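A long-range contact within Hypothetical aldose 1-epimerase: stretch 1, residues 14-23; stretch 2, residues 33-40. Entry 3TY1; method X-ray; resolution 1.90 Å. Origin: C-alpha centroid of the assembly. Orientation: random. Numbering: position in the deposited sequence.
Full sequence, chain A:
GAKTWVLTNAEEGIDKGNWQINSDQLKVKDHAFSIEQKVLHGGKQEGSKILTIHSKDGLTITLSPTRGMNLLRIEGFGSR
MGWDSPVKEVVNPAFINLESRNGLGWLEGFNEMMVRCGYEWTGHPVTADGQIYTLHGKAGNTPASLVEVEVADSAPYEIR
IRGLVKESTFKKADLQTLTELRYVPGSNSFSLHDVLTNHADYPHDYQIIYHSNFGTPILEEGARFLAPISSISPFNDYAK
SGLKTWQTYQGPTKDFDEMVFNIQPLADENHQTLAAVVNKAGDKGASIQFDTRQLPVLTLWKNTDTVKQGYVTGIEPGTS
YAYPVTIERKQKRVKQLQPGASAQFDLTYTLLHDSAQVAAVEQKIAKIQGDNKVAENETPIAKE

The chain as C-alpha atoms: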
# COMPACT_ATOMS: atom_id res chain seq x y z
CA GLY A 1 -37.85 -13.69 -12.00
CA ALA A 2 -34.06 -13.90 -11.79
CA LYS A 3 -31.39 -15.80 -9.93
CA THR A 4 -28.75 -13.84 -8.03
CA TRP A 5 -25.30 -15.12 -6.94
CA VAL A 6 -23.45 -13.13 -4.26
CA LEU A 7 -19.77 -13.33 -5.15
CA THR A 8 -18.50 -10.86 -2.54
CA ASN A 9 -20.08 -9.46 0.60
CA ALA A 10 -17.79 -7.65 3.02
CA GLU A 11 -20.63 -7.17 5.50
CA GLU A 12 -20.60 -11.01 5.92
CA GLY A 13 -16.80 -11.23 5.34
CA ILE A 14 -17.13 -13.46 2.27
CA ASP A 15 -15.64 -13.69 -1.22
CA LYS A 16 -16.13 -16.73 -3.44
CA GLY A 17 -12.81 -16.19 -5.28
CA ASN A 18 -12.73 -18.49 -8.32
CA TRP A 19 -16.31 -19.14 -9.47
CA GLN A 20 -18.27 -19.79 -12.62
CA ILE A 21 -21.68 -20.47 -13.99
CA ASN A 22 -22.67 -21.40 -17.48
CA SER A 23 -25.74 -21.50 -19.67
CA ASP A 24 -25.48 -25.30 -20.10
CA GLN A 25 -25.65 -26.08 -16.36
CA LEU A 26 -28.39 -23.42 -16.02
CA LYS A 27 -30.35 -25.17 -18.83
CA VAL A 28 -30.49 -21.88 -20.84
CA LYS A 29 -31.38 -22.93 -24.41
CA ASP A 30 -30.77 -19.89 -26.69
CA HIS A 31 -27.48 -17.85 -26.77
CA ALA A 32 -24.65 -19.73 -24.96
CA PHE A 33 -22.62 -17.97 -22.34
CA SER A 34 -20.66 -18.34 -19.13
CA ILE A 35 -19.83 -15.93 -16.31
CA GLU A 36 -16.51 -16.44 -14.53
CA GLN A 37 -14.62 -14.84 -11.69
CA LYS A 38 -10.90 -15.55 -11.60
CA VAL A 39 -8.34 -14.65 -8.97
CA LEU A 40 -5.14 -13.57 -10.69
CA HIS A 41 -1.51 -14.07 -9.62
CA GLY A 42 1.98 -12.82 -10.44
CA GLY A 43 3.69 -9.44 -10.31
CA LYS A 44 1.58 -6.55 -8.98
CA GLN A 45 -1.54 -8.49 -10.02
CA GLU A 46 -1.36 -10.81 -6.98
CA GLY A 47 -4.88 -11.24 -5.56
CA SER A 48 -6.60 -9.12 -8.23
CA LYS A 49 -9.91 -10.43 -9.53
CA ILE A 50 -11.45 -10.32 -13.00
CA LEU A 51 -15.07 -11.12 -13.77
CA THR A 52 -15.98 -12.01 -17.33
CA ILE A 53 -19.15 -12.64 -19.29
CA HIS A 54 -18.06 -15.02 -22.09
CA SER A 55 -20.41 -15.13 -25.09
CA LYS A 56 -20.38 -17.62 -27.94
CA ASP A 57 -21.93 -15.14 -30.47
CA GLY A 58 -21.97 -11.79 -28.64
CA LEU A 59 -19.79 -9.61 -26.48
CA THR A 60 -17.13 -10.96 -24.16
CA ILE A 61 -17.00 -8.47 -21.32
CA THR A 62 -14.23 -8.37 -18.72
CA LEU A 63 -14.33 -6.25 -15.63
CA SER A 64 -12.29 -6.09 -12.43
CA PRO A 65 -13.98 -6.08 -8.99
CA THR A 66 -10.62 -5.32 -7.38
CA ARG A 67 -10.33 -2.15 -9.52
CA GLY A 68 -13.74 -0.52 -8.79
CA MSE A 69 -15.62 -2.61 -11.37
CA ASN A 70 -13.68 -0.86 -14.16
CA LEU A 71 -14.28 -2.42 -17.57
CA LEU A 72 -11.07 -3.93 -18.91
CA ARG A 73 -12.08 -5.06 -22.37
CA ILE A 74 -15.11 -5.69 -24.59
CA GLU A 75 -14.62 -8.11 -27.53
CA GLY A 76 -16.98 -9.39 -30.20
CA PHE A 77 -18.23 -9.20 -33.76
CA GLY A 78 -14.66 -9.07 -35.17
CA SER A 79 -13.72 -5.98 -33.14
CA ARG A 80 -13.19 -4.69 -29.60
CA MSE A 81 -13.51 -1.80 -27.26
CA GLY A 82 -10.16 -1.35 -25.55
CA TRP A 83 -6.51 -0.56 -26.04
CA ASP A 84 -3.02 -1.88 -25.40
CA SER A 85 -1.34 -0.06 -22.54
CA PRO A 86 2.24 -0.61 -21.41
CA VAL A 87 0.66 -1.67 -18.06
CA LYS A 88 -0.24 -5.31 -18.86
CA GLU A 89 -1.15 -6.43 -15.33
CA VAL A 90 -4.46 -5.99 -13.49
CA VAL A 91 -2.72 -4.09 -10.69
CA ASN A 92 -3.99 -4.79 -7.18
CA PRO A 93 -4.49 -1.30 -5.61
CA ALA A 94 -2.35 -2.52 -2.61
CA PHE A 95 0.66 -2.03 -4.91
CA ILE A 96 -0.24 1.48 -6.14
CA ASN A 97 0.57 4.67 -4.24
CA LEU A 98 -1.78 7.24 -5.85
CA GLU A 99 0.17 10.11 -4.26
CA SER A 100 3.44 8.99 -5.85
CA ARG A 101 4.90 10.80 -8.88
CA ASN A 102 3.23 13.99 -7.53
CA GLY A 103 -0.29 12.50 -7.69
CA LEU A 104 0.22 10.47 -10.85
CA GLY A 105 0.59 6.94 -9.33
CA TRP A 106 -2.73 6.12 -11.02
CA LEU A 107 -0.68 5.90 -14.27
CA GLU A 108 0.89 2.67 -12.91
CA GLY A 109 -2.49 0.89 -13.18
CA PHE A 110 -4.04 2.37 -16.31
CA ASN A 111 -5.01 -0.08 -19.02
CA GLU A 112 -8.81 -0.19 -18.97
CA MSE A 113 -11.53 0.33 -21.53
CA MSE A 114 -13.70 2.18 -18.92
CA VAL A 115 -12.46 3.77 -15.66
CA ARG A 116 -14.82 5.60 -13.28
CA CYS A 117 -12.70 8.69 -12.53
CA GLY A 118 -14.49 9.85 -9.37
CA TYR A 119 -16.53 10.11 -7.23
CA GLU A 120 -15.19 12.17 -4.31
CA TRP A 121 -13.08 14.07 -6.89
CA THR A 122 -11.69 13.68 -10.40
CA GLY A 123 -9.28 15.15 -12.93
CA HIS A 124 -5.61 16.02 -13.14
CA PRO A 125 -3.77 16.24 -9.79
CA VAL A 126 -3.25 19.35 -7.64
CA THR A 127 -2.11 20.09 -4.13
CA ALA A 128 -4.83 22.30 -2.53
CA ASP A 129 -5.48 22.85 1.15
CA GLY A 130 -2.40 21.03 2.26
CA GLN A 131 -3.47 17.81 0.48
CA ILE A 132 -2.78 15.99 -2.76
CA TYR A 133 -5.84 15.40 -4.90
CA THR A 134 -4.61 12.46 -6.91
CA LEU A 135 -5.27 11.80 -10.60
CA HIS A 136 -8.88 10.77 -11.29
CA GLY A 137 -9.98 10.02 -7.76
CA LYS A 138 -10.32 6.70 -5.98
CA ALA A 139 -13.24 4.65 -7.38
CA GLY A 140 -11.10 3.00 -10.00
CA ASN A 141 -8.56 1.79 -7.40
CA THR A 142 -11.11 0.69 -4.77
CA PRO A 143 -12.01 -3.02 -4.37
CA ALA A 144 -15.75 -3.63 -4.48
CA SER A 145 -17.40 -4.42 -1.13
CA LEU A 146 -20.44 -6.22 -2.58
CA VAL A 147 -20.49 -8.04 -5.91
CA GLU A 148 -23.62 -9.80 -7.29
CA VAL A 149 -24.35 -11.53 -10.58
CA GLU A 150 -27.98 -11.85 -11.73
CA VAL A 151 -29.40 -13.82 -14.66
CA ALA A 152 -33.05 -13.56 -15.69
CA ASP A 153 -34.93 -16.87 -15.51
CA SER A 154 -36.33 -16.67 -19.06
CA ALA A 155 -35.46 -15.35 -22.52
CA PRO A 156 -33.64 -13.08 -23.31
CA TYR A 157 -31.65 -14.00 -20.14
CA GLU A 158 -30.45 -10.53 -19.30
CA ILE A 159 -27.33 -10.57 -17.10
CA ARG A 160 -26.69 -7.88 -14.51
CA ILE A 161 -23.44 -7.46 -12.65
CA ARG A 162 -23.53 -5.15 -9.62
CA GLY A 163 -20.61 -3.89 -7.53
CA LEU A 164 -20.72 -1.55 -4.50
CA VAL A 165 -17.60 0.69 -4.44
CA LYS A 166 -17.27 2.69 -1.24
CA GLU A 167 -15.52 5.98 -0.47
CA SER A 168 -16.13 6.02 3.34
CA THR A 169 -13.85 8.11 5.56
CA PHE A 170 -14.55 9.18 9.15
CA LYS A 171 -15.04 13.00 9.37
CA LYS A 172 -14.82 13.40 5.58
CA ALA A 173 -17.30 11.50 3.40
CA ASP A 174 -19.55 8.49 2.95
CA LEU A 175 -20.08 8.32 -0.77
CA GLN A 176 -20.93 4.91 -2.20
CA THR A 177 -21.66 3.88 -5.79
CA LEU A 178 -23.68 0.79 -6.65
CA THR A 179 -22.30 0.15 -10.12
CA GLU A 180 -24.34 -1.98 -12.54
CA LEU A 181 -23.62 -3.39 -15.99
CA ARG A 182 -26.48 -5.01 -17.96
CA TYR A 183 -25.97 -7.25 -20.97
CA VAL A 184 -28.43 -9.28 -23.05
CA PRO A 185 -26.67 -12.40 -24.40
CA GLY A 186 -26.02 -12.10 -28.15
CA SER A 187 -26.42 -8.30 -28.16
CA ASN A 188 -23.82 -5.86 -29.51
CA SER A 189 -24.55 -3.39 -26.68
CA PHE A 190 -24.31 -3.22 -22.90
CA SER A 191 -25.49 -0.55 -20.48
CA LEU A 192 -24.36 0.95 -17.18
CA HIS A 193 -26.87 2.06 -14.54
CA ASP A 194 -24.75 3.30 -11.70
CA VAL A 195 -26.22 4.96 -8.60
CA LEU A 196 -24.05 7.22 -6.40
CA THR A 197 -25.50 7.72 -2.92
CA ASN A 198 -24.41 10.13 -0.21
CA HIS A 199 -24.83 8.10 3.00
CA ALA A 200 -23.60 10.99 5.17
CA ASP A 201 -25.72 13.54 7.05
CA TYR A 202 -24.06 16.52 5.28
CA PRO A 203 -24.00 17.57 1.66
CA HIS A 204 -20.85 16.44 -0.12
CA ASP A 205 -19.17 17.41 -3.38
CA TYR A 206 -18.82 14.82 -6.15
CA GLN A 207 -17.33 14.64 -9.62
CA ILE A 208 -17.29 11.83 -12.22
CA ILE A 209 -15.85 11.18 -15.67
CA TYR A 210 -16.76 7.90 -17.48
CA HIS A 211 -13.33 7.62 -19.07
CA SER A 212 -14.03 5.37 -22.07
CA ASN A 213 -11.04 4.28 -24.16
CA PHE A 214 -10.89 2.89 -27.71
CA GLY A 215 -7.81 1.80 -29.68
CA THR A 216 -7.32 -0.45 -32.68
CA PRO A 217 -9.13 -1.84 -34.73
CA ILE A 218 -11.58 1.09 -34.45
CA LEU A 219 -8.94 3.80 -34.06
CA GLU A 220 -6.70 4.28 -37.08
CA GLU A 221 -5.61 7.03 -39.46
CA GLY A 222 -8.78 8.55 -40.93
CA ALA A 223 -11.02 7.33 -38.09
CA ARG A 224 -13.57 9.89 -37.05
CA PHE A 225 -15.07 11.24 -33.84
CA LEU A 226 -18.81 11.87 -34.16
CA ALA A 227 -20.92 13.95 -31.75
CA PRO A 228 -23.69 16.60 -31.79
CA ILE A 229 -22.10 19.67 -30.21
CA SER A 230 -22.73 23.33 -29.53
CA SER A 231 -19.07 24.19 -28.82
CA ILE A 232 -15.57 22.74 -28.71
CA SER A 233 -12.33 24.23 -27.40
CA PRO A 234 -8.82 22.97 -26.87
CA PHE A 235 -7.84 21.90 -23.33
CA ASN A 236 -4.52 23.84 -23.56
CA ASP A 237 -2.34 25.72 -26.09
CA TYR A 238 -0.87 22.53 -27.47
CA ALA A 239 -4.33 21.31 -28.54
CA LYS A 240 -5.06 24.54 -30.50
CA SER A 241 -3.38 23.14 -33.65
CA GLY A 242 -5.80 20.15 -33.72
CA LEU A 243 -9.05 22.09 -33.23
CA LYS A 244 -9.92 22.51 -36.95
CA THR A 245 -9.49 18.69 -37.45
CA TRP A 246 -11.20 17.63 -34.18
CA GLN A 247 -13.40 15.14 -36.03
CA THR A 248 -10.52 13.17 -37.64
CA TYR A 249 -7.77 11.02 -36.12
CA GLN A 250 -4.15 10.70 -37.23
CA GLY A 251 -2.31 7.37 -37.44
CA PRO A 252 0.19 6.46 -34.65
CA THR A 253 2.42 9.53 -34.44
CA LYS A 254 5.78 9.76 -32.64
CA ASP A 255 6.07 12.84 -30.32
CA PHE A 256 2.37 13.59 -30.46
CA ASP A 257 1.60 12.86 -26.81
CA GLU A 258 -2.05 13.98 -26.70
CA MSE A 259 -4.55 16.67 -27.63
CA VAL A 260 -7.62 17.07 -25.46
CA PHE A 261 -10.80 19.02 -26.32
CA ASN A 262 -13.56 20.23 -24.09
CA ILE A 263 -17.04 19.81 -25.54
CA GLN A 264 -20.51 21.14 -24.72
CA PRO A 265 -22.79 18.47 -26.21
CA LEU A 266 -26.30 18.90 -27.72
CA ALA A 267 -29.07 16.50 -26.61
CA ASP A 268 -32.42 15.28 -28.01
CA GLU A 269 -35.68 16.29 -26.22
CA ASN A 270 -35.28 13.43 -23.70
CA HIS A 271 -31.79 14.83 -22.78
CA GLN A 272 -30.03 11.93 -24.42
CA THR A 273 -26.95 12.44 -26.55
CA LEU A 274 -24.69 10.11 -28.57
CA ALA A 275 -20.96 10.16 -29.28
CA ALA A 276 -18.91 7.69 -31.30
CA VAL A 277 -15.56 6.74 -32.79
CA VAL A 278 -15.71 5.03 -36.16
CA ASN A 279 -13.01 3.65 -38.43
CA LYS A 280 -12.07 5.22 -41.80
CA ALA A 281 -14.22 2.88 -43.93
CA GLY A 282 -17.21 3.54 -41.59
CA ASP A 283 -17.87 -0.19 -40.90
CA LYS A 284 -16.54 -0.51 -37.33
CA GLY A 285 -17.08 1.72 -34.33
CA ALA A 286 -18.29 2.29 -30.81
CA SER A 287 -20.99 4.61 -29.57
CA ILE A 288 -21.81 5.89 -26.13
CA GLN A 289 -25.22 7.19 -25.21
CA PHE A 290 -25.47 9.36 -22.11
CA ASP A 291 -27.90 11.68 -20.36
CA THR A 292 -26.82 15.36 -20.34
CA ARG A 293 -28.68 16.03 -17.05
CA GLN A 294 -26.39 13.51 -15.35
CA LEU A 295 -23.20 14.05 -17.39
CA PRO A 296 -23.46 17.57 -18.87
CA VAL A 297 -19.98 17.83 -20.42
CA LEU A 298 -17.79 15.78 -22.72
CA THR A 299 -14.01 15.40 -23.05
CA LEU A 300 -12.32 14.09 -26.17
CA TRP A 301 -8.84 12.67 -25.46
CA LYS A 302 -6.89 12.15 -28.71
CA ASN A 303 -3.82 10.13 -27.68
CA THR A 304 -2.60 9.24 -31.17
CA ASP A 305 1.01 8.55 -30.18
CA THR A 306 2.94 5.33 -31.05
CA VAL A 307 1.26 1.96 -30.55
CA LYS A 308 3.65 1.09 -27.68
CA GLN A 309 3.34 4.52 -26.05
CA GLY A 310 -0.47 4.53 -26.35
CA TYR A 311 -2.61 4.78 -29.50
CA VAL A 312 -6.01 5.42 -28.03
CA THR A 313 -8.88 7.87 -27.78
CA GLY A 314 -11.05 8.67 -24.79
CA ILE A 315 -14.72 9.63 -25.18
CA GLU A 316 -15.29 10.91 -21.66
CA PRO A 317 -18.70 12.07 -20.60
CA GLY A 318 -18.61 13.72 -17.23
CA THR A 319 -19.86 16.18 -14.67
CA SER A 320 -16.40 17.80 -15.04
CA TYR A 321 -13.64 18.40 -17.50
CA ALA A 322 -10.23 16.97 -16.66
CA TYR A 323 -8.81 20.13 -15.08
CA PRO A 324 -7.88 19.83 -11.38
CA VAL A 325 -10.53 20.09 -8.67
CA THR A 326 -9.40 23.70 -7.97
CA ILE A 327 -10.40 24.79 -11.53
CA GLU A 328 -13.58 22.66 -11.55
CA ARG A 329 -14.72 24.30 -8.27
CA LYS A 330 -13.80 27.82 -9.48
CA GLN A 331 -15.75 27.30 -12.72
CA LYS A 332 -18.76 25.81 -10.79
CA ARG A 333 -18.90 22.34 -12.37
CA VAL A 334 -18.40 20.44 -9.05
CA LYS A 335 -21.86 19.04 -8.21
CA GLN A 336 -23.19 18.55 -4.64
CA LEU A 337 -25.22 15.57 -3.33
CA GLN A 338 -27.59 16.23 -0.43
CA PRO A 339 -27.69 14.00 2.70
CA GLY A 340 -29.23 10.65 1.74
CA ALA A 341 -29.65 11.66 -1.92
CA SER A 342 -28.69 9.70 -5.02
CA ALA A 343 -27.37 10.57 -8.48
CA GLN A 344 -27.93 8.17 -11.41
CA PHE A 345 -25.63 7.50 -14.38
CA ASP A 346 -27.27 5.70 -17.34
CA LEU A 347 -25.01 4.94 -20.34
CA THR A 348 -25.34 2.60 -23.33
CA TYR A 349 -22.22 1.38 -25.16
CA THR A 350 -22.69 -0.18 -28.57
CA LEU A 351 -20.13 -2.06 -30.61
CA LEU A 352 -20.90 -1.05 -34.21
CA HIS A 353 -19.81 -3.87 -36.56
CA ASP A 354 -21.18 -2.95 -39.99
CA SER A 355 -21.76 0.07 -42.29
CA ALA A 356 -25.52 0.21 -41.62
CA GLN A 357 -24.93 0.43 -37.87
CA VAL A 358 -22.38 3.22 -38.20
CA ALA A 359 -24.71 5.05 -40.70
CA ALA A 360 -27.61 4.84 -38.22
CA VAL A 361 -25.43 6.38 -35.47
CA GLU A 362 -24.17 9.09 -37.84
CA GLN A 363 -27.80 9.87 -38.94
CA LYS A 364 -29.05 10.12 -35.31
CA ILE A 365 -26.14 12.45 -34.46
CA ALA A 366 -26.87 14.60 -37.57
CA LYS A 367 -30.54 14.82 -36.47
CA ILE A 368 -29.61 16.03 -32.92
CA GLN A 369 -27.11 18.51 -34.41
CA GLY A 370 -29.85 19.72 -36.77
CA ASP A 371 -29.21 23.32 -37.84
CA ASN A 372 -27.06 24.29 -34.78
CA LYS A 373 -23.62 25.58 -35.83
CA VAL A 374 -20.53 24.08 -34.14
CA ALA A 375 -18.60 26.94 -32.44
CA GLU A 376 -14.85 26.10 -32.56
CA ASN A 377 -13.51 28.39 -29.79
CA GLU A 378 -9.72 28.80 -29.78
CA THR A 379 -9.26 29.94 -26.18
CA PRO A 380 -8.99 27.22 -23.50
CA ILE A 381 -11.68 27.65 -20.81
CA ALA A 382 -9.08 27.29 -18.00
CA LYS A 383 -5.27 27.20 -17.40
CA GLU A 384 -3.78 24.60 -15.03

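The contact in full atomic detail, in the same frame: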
# COMPACT_ATOMS: atom_id res chain seq x y z
N ILE A 14 -17.28 -12.37 3.23
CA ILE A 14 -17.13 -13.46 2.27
C ILE A 14 -16.73 -13.02 0.88
O ILE A 14 -17.03 -11.89 0.46
CB ILE A 14 -18.41 -14.35 2.24
CG1 ILE A 14 -19.52 -13.71 1.44
CG2 ILE A 14 -18.86 -14.75 3.66
CD1 ILE A 14 -19.54 -14.22 0.01
N ASP A 15 -16.02 -13.90 0.18
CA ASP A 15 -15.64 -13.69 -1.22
C ASP A 15 -15.44 -15.08 -1.78
O ASP A 15 -14.63 -15.84 -1.26
CB ASP A 15 -14.35 -12.85 -1.36
CG ASP A 15 -14.14 -12.31 -2.80
OD1 ASP A 15 -14.66 -12.92 -3.78
OD2 ASP A 15 -13.48 -11.26 -2.96
N LYS A 16 -16.20 -15.42 -2.82
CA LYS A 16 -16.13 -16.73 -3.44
C LYS A 16 -14.82 -17.00 -4.17
O LYS A 16 -14.53 -18.16 -4.42
CB LYS A 16 -17.31 -16.97 -4.41
CG LYS A 16 -18.66 -17.17 -3.69
CD LYS A 16 -19.75 -17.60 -4.68
CE LYS A 16 -21.13 -17.79 -4.03
NZ LYS A 16 -21.08 -18.74 -2.90
N GLY A 17 -14.05 -15.97 -4.52
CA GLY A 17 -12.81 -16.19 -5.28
C GLY A 17 -13.14 -16.76 -6.65
O GLY A 17 -14.03 -16.24 -7.33
N ASN A 18 -12.45 -17.83 -7.04
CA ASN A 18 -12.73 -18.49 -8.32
C ASN A 18 -14.14 -19.07 -8.36
O ASN A 18 -14.54 -19.76 -7.45
CB ASN A 18 -11.70 -19.58 -8.61
CG ASN A 18 -10.30 -19.02 -8.84
OD1 ASN A 18 -10.09 -18.05 -9.56
ND2 ASN A 18 -9.34 -19.65 -8.20
N TRP A 19 -14.89 -18.76 -9.41
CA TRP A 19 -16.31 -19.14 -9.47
C TRP A 19 -16.77 -19.04 -10.90
O TRP A 19 -16.29 -18.19 -11.65
CB TRP A 19 -17.10 -18.15 -8.60
CG TRP A 19 -18.60 -18.21 -8.74
CD1 TRP A 19 -19.47 -18.97 -8.01
CD2 TRP A 19 -19.40 -17.46 -9.67
NE1 TRP A 19 -20.76 -18.73 -8.42
CE2 TRP A 19 -20.74 -17.81 -9.43
CE3 TRP A 19 -19.12 -16.51 -10.65
CZ2 TRP A 19 -21.80 -17.25 -10.16
CZ3 TRP A 19 -20.15 -15.96 -11.37
CH2 TRP A 19 -21.48 -16.34 -11.12
N GLN A 20 -17.68 -19.91 -11.29
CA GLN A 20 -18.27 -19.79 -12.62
C GLN A 20 -19.65 -20.36 -12.66
O GLN A 20 -19.99 -21.29 -11.91
CB GLN A 20 -17.42 -20.47 -13.70
CG GLN A 20 -17.39 -21.99 -13.62
CD GLN A 20 -18.64 -22.72 -14.26
OE1 GLN A 20 -19.13 -22.32 -15.32
NE2 GLN A 20 -19.10 -23.81 -13.60
N ILE A 21 -20.43 -19.83 -13.58
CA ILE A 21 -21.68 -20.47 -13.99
C ILE A 21 -21.75 -20.46 -15.49
O ILE A 21 -21.12 -19.63 -16.14
CB ILE A 21 -22.90 -19.82 -13.39
CG1 ILE A 21 -22.97 -18.34 -13.79
CG2 ILE A 21 -22.93 -20.03 -11.86
CD1 ILE A 21 -24.28 -17.66 -13.37
N ASN A 22 -22.53 -21.36 -16.05
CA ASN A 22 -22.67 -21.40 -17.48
C ASN A 22 -24.08 -21.78 -17.90
O ASN A 22 -24.83 -22.42 -17.13
CB ASN A 22 -21.54 -22.26 -18.11
CG ASN A 22 -21.71 -23.73 -17.85
OD1 ASN A 22 -22.64 -24.37 -18.35
ND2 ASN A 22 -20.81 -24.29 -17.03
N SER A 23 -24.42 -21.35 -19.10
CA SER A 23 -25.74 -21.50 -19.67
C SER A 23 -26.18 -22.97 -19.78
O SER A 23 -27.37 -23.27 -19.66
CB SER A 23 -25.83 -20.80 -21.04
OG SER A 23 -24.84 -21.23 -21.96
N PHE A 33 -23.50 -18.85 -23.04
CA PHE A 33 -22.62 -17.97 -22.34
C PHE A 33 -22.13 -18.60 -21.04
O PHE A 33 -22.65 -19.61 -20.55
CB PHE A 33 -23.34 -16.63 -22.03
CG PHE A 33 -24.49 -16.75 -21.09
CD1 PHE A 33 -24.28 -16.67 -19.70
CD2 PHE A 33 -25.77 -16.92 -21.55
CE1 PHE A 33 -25.35 -16.77 -18.82
CE2 PHE A 33 -26.86 -17.01 -20.66
CZ PHE A 33 -26.63 -16.94 -19.30
N SER A 34 -21.11 -17.98 -20.48
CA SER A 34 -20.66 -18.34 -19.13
C SER A 34 -20.25 -17.05 -18.45
O SER A 34 -20.02 -16.04 -19.12
CB SER A 34 -19.51 -19.32 -19.18
OG SER A 34 -18.36 -18.70 -19.71
N ILE A 35 -20.25 -17.08 -17.12
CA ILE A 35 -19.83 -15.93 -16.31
C ILE A 35 -18.81 -16.52 -15.34
O ILE A 35 -19.11 -17.52 -14.65
CB ILE A 35 -21.01 -15.25 -15.55
CG1 ILE A 35 -22.15 -14.92 -16.53
CG2 ILE A 35 -20.50 -13.99 -14.84
CD1 ILE A 35 -23.47 -14.48 -15.88
N GLU A 36 -17.62 -15.93 -15.32
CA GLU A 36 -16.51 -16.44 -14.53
C GLU A 36 -15.74 -15.36 -13.79
O GLU A 36 -15.34 -14.34 -14.40
CB GLU A 36 -15.53 -17.22 -15.43
CG GLU A 36 -14.39 -17.86 -14.63
CD GLU A 36 -13.42 -18.73 -15.46
OE1 GLU A 36 -13.56 -18.78 -16.69
OE2 GLU A 36 -12.52 -19.34 -14.83
N GLN A 37 -15.51 -15.63 -12.50
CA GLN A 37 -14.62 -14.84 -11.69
C GLN A 37 -13.31 -15.65 -11.51
O GLN A 37 -13.34 -16.84 -11.21
CB GLN A 37 -15.21 -14.46 -10.34
CG GLN A 37 -14.26 -13.62 -9.48
CD GLN A 37 -14.95 -12.95 -8.30
OE1 GLN A 37 -15.37 -11.81 -8.42
NE2 GLN A 37 -15.06 -13.65 -7.17
N LYS A 38 -12.20 -14.98 -11.70
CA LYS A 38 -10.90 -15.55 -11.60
C LYS A 38 -10.01 -14.68 -10.74
O LYS A 38 -9.92 -13.45 -10.97
CB LYS A 38 -10.38 -15.73 -13.03
CG LYS A 38 -9.03 -16.39 -13.17
CD LYS A 38 -8.62 -16.64 -14.67
CE LYS A 38 -9.60 -17.55 -15.43
NZ LYS A 38 -9.09 -18.06 -16.76
N VAL A 39 -9.30 -15.32 -9.82
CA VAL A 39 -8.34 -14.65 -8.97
C VAL A 39 -7.03 -14.75 -9.69
O VAL A 39 -6.58 -15.86 -10.01
CB VAL A 39 -8.21 -15.30 -7.57
CG1 VAL A 39 -7.22 -14.48 -6.68
CG2 VAL A 39 -9.54 -15.37 -6.88
N LEU A 40 -6.40 -13.62 -9.94
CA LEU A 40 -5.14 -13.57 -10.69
C LEU A 40 -3.91 -13.60 -9.77
O LEU A 40 -3.98 -13.32 -8.57
CB LEU A 40 -5.08 -12.34 -11.60
CG LEU A 40 -6.18 -12.23 -12.65
CD1 LEU A 40 -6.02 -10.82 -13.30
CD2 LEU A 40 -6.11 -13.40 -13.62

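Antiparallel strands satisfy their backbone in alternation: at one residue pair both N-H groups and both carbonyls face across the gap, and at the next they turn outward. Where the ladder ends, side chains must often supply the missing partners. The contact between residues 14-23 and 33-40 of this hypothetical aldose 1-epimerase illustrates both halves of that principle.

The strands 19-22 and 33-39 run almost exactly antiparallel, at 173°, and approach to 4.6 Å. Two pairs carry the reciprocal bonds. At the first, Trp 19 N donates to Gln 37 O at 3.1 Å, and Gln 37 N returns a shorter bond of 2.8 Å to Trp 19 O. At the second, Ile 21 N reaches Ile 35 O and Ile 35 N reaches Ile 21 O, both at 2.9 Å. Between and beyond them lie the non-hydrogen-bonded pairs Gln 20 with Glu 36 and Asn 22 with Ser 34, whose amides do not bond across this gap. Here the CA atoms draw closer, and CA-H groups, slightly polarised by the flanking amides, point at carbonyls already engaged by N-H donors: Gln 20 CA lies 3.2 Å from Ile 35 O, and Glu 36 CA 3.4 Å from Trp 19 O.

The regular pattern would next call for a reciprocal pair between Ser 23 and Phe 33, and only half of it is made by the backbone. Ser 23 N donates to Phe 33 O at 2.9 Å, but Phe 33 N finds its acceptor in a side chain, Ser 23 OG, also at 2.9 Å. The hydroxyl thus stands in for a main-chain carbonyl. The same side chain makes a CH-pi contact, with Ser 23 CB over one face of the Phe 33 ring, 4.1 Å from CB to the ring centroid.

Substitution recurs at the other end, just before stretch 1 enters the strand. Asn 18 OD1 accepts from Val 39 N at 2.9 Å, so a side-chain amide oxygen extends the ladder. Gln 37, its backbone already paired at both N and O, also sends NE2 to Gly 17 O, a nearly linear bond of 2.8 Å. Stretch 1 is braced within itself as well: Gly 17 N donates to Asp 15 OD1 at 3.2 Å. Gly 17 has a positive phi, a conformation that favours glycine, and its CA packs 3.7 Å from Val 39 CG2.

Side chains then divide between the sheet's faces. Trp 19, Ile 21, Ile 35 and Gln 37 share one, where Trp 19 CZ3 meets Ile 35 CG2 at 4.0 Å and Ile 21 CG1 meets Ile 35 CB at 4.1 Å; Ile 21, Ile 35 and Gln 37 are buried. The other face carries the polar set Gln 20, Asn 22, Ser 34 and Glu 36. Its closest cross-strand side-chain pairs meet through carbon, as in Asn 22 CB to Ser 34 CB at 3.7 Å, while Asn 22 ND2 donates along its own strand to Gln 20 OE1 at 3.1 Å.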